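Local coordinates for protein metallo-beta-lactamase (Chryseobacterium indologenes, PDB 3L6N) that hydrolyses the ring of beta-lactam antibiotics, penicillins, cephalosporins and carbapenems alike, with the help of two bound zinc ions, at residues I7-K19 / N32-D46. Sequence-based numbering, arbitrary orientation.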
# COMPACT_ATOMS: atom_id res chain seq x y z
N ILE A 7 4.07 -9.85 10.22
CA ILE A 7 2.67 -9.96 9.83
C ILE A 7 1.87 -9.77 11.11
O ILE A 7 2.01 -10.53 12.07
CB ILE A 7 2.34 -11.32 9.17
CG1 ILE A 7 3.17 -11.48 7.89
CG2 ILE A 7 0.84 -11.41 8.83
CD1 ILE A 7 3.15 -12.88 7.29
N GLU A 8 1.04 -8.73 11.11
CA GLU A 8 0.26 -8.37 12.30
C GLU A 8 -0.97 -9.28 12.45
O GLU A 8 -1.43 -9.88 11.48
CB GLU A 8 -0.18 -6.91 12.20
CG GLU A 8 0.96 -5.92 12.06
CD GLU A 8 1.71 -5.64 13.36
OE1 GLU A 8 1.53 -6.40 14.35
OE2 GLU A 8 2.50 -4.67 13.37
N PRO A 9 -1.52 -9.37 13.68
CA PRO A 9 -2.78 -10.11 13.82
C PRO A 9 -3.84 -9.51 12.90
O PRO A 9 -3.97 -8.28 12.84
CB PRO A 9 -3.14 -9.89 15.30
CG PRO A 9 -1.83 -9.57 15.96
CD PRO A 9 -1.12 -8.73 14.94
N PRO A 10 -4.57 -10.37 12.16
CA PRO A 10 -5.44 -9.85 11.12
C PRO A 10 -6.71 -9.18 11.64
O PRO A 10 -7.13 -9.41 12.80
CB PRO A 10 -5.81 -11.10 10.31
CG PRO A 10 -5.64 -12.25 11.27
CD PRO A 10 -4.45 -11.84 12.08
N ILE A 11 -7.30 -8.36 10.78
CA ILE A 11 -8.63 -7.80 10.99
C ILE A 11 -9.63 -8.79 10.39
O ILE A 11 -9.53 -9.14 9.21
CB ILE A 11 -8.79 -6.40 10.33
CG1 ILE A 11 -7.72 -5.42 10.83
CG2 ILE A 11 -10.20 -5.83 10.57
CD1 ILE A 11 -6.57 -5.20 9.87
N LYS A 12 -10.57 -9.24 11.22
CA LYS A 12 -11.61 -10.20 10.80
C LYS A 12 -11.07 -11.34 9.91
O LYS A 12 -11.53 -11.54 8.78
CB LYS A 12 -12.82 -9.50 10.17
CG LYS A 12 -13.55 -8.52 11.08
CD LYS A 12 -14.85 -8.14 10.39
CE LYS A 12 -15.43 -6.84 10.90
NZ LYS A 12 -16.67 -6.54 10.13
N ASN A 13 -10.07 -12.04 10.43
CA ASN A 13 -9.55 -13.29 9.85
C ASN A 13 -8.62 -13.08 8.65
O ASN A 13 -7.50 -13.61 8.63
CB ASN A 13 -10.70 -14.24 9.48
CG ASN A 13 -10.26 -15.67 9.30
OD1 ASN A 13 -9.32 -16.14 9.95
ND2 ASN A 13 -10.97 -16.40 8.44
N ASN A 14 -9.06 -12.28 7.67
CA ASN A 14 -8.45 -12.30 6.35
C ASN A 14 -7.62 -11.09 5.94
O ASN A 14 -6.76 -11.21 5.06
CB ASN A 14 -9.51 -12.58 5.26
CG ASN A 14 -9.91 -14.04 5.20
OD1 ASN A 14 -9.39 -14.88 5.94
ND2 ASN A 14 -10.87 -14.35 4.32
N LEU A 15 -7.89 -9.94 6.56
CA LEU A 15 -7.17 -8.72 6.20
C LEU A 15 -5.94 -8.52 7.09
O LEU A 15 -6.06 -8.35 8.31
CB LEU A 15 -8.08 -7.49 6.24
CG LEU A 15 -7.44 -6.19 5.75
CD1 LEU A 15 -7.04 -6.30 4.27
CD2 LEU A 15 -8.44 -5.07 5.96
N HIS A 16 -4.77 -8.52 6.47
CA HIS A 16 -3.51 -8.44 7.21
C HIS A 16 -2.72 -7.19 6.89
O HIS A 16 -2.61 -6.80 5.73
CB HIS A 16 -2.62 -9.65 6.88
CG HIS A 16 -3.16 -10.97 7.36
ND1 HIS A 16 -4.27 -11.57 6.80
CD2 HIS A 16 -2.73 -11.81 8.33
CE1 HIS A 16 -4.49 -12.73 7.40
NE2 HIS A 16 -3.56 -12.90 8.33
N ILE A 17 -2.17 -6.58 7.94
CA ILE A 17 -1.15 -5.54 7.82
C ILE A 17 0.17 -6.27 7.90
O ILE A 17 0.33 -7.12 8.76
CB ILE A 17 -1.21 -4.55 9.00
CG1 ILE A 17 -2.58 -3.86 9.03
CG2 ILE A 17 -0.05 -3.54 8.93
CD1 ILE A 17 -3.07 -3.57 10.45
N TYR A 18 1.10 -5.98 6.99
CA TYR A 18 2.46 -6.52 7.14
C TYR A 18 3.50 -5.42 7.01
O TYR A 18 3.35 -4.48 6.23
CB TYR A 18 2.73 -7.73 6.22
CG TYR A 18 3.00 -7.45 4.76
CD1 TYR A 18 4.31 -7.39 4.27
CD2 TYR A 18 1.95 -7.31 3.84
CE1 TYR A 18 4.57 -7.17 2.92
CE2 TYR A 18 2.21 -7.10 2.48
CZ TYR A 18 3.52 -7.03 2.03
OH TYR A 18 3.80 -6.81 0.70
N LYS A 19 4.56 -5.53 7.81
CA LYS A 19 5.59 -4.48 7.84
C LYS A 19 6.87 -5.07 7.28
O LYS A 19 7.23 -6.19 7.62
CB LYS A 19 5.86 -4.02 9.28
CG LYS A 19 4.70 -3.40 10.03
CD LYS A 19 5.15 -2.92 11.42
CE LYS A 19 6.13 -1.75 11.34
NZ LYS A 19 5.53 -0.40 11.03
N ASN A 32 4.56 -0.04 5.79
CA ASN A 32 3.38 -0.86 6.04
C ASN A 32 2.65 -1.17 4.75
O ASN A 32 2.32 -0.27 3.98
CB ASN A 32 2.43 -0.13 6.99
CG ASN A 32 3.12 0.30 8.25
OD1 ASN A 32 3.75 -0.51 8.93
ND2 ASN A 32 3.02 1.59 8.56
N SER A 33 2.46 -2.46 4.50
CA SER A 33 1.71 -2.94 3.34
C SER A 33 0.58 -3.80 3.87
O SER A 33 0.41 -3.96 5.09
CB SER A 33 2.63 -3.71 2.39
OG SER A 33 3.58 -2.81 1.80
N MET A 34 -0.24 -4.34 2.97
CA MET A 34 -1.34 -5.20 3.41
C MET A 34 -1.44 -6.42 2.51
O MET A 34 -0.97 -6.42 1.38
CB MET A 34 -2.67 -4.43 3.39
CG MET A 34 -2.64 -3.21 4.26
SD MET A 34 -4.27 -2.50 4.57
CE MET A 34 -4.89 -3.58 5.87
N TYR A 35 -2.06 -7.47 3.04
CA TYR A 35 -2.54 -8.53 2.16
C TYR A 35 -3.90 -9.05 2.58
O TYR A 35 -4.28 -8.96 3.73
CB TYR A 35 -1.51 -9.65 1.98
CG TYR A 35 -1.26 -10.61 3.13
CD1 TYR A 35 -2.19 -11.62 3.46
CD2 TYR A 35 -0.06 -10.57 3.85
CE1 TYR A 35 -1.92 -12.56 4.50
CE2 TYR A 35 0.20 -11.47 4.88
CZ TYR A 35 -0.71 -12.46 5.19
OH TYR A 35 -0.43 -13.35 6.20
N LEU A 36 -4.64 -9.57 1.61
CA LEU A 36 -6.01 -10.02 1.87
C LEU A 36 -6.16 -11.47 1.44
O LEU A 36 -5.92 -11.80 0.28
CB LEU A 36 -7.00 -9.12 1.11
CG LEU A 36 -8.51 -9.42 1.23
CD1 LEU A 36 -9.00 -9.30 2.65
CD2 LEU A 36 -9.26 -8.47 0.30
N VAL A 37 -6.53 -12.33 2.38
CA VAL A 37 -6.74 -13.75 2.08
C VAL A 37 -8.12 -13.88 1.46
O VAL A 37 -9.07 -13.31 1.97
CB VAL A 37 -6.69 -14.60 3.35
CG1 VAL A 37 -6.95 -16.05 3.01
CG2 VAL A 37 -5.32 -14.46 4.02
N THR A 38 -8.21 -14.58 0.34
CA THR A 38 -9.50 -14.83 -0.32
C THR A 38 -9.62 -16.32 -0.59
O THR A 38 -8.63 -17.05 -0.49
CB THR A 38 -9.67 -14.05 -1.66
OG1 THR A 38 -9.17 -14.82 -2.76
CG2 THR A 38 -8.98 -12.67 -1.62
N LYS A 39 -10.81 -16.77 -0.95
CA LYS A 39 -11.01 -18.19 -1.29
C LYS A 39 -10.21 -18.66 -2.50
O LYS A 39 -10.00 -19.87 -2.68
CB LYS A 39 -12.51 -18.46 -1.51
CG LYS A 39 -13.35 -18.38 -0.26
CD LYS A 39 -14.82 -18.61 -0.62
CE LYS A 39 -15.60 -19.21 0.54
NZ LYS A 39 -15.77 -18.26 1.67
N LYS A 40 -9.75 -17.72 -3.33
CA LYS A 40 -9.00 -18.05 -4.54
C LYS A 40 -7.53 -17.65 -4.46
O LYS A 40 -6.82 -17.65 -5.48
CB LYS A 40 -9.67 -17.42 -5.78
CG LYS A 40 -11.03 -18.00 -6.11
CD LYS A 40 -10.92 -19.38 -6.75
CE LYS A 40 -12.24 -20.15 -6.67
NZ LYS A 40 -13.37 -19.42 -7.32
N GLY A 41 -7.06 -17.35 -3.26
CA GLY A 41 -5.66 -16.99 -3.09
C GLY A 41 -5.49 -15.64 -2.42
O GLY A 41 -6.46 -15.00 -2.04
N VAL A 42 -4.24 -15.21 -2.28
CA VAL A 42 -3.95 -14.00 -1.51
C VAL A 42 -3.66 -12.81 -2.43
O VAL A 42 -2.95 -12.95 -3.43
CB VAL A 42 -2.78 -14.27 -0.54
CG1 VAL A 42 -2.37 -13.02 0.21
CG2 VAL A 42 -3.16 -15.37 0.44
N VAL A 43 -4.21 -11.66 -2.07
CA VAL A 43 -3.98 -10.42 -2.82
C VAL A 43 -3.01 -9.55 -2.01
O VAL A 43 -3.29 -9.26 -0.85
CB VAL A 43 -5.30 -9.65 -3.01
CG1 VAL A 43 -5.05 -8.37 -3.79
CG2 VAL A 43 -6.32 -10.54 -3.76
N LEU A 44 -1.88 -9.16 -2.61
CA LEU A 44 -0.96 -8.20 -1.97
C LEU A 44 -1.34 -6.79 -2.34
O LEU A 44 -1.67 -6.52 -3.49
CB LEU A 44 0.49 -8.41 -2.42
CG LEU A 44 1.14 -9.76 -2.16
CD1 LEU A 44 2.61 -9.65 -2.55
CD2 LEU A 44 1.02 -10.17 -0.70
N PHE A 45 -1.28 -5.91 -1.34
CA PHE A 45 -1.37 -4.47 -1.55
C PHE A 45 -0.03 -3.86 -1.19
O PHE A 45 0.28 -3.66 -0.01
CB PHE A 45 -2.53 -3.87 -0.74
CG PHE A 45 -3.86 -4.41 -1.16
CD1 PHE A 45 -4.40 -5.52 -0.53
CD2 PHE A 45 -4.54 -3.83 -2.23
CE1 PHE A 45 -5.61 -6.05 -0.95
CE2 PHE A 45 -5.76 -4.35 -2.65
CZ PHE A 45 -6.30 -5.46 -1.99
N ASP A 46 0.73 -3.59 -2.25
CA ASP A 46 2.14 -3.20 -2.18
C ASP A 46 3.01 -4.37 -1.75
O ASP A 46 2.53 -5.35 -1.20
CB ASP A 46 2.35 -1.94 -1.33
CG ASP A 46 1.57 -0.78 -1.89
OD1 ASP A 46 1.65 -0.59 -3.12
OD2 ASP A 46 0.88 -0.08 -1.12
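The rings of His16 and Tyr35 lie almost flat on one another, an offset stack with planes 13° apart and centroids separated by 4.4 Å. His16 CB sits over the centre of the Tyr35 ring, while Pro10 CB covers the opposite face of the imidazole. Tyr18 lies on the same side of the sheet: chi1 of 77° places its CG between the backbone N and carbonyl carbon, and the ring swings across the neighbouring strand. One face of the Tyr18 ring receives Ser33 CB, 3.7 Å from its centroid, and Tyr18 OH reaches past strand 32-38 to donate to Asp46 O at 2.7 Å, tying strand 15-19 to the residue just after strand 41-45. These are adjacent strands of an antiparallel meander at one end of the larger sheet in the metallo-beta-lactamase alpha-beta/beta-alpha sandwich, and helix 54-65 packs on the tyrosine side, where His65 NE2 is hydrogen-bonded to Tyr35 OH. Paired backbone hydrogen bonds join His16 to Tyr35 and Tyr18 to Ser33. On the other face, Met34 bends at chi3 (80°) and brings CE against Leu15 CG at 3.7 Å and Ile17 CG1 at 3.9 Å, facing strands 153-157 and 195-198 of the second sheet. Lys19 runs alongside Asn32 and curls so that NZ donates a hydrogen bond to Asn32 OD1 (2.8 Å), in the amide plane and on a lone pair; Asn32 ND2 turns instead to the carbonyls of Pro198 and Asp201, close to the zinc ligand His200.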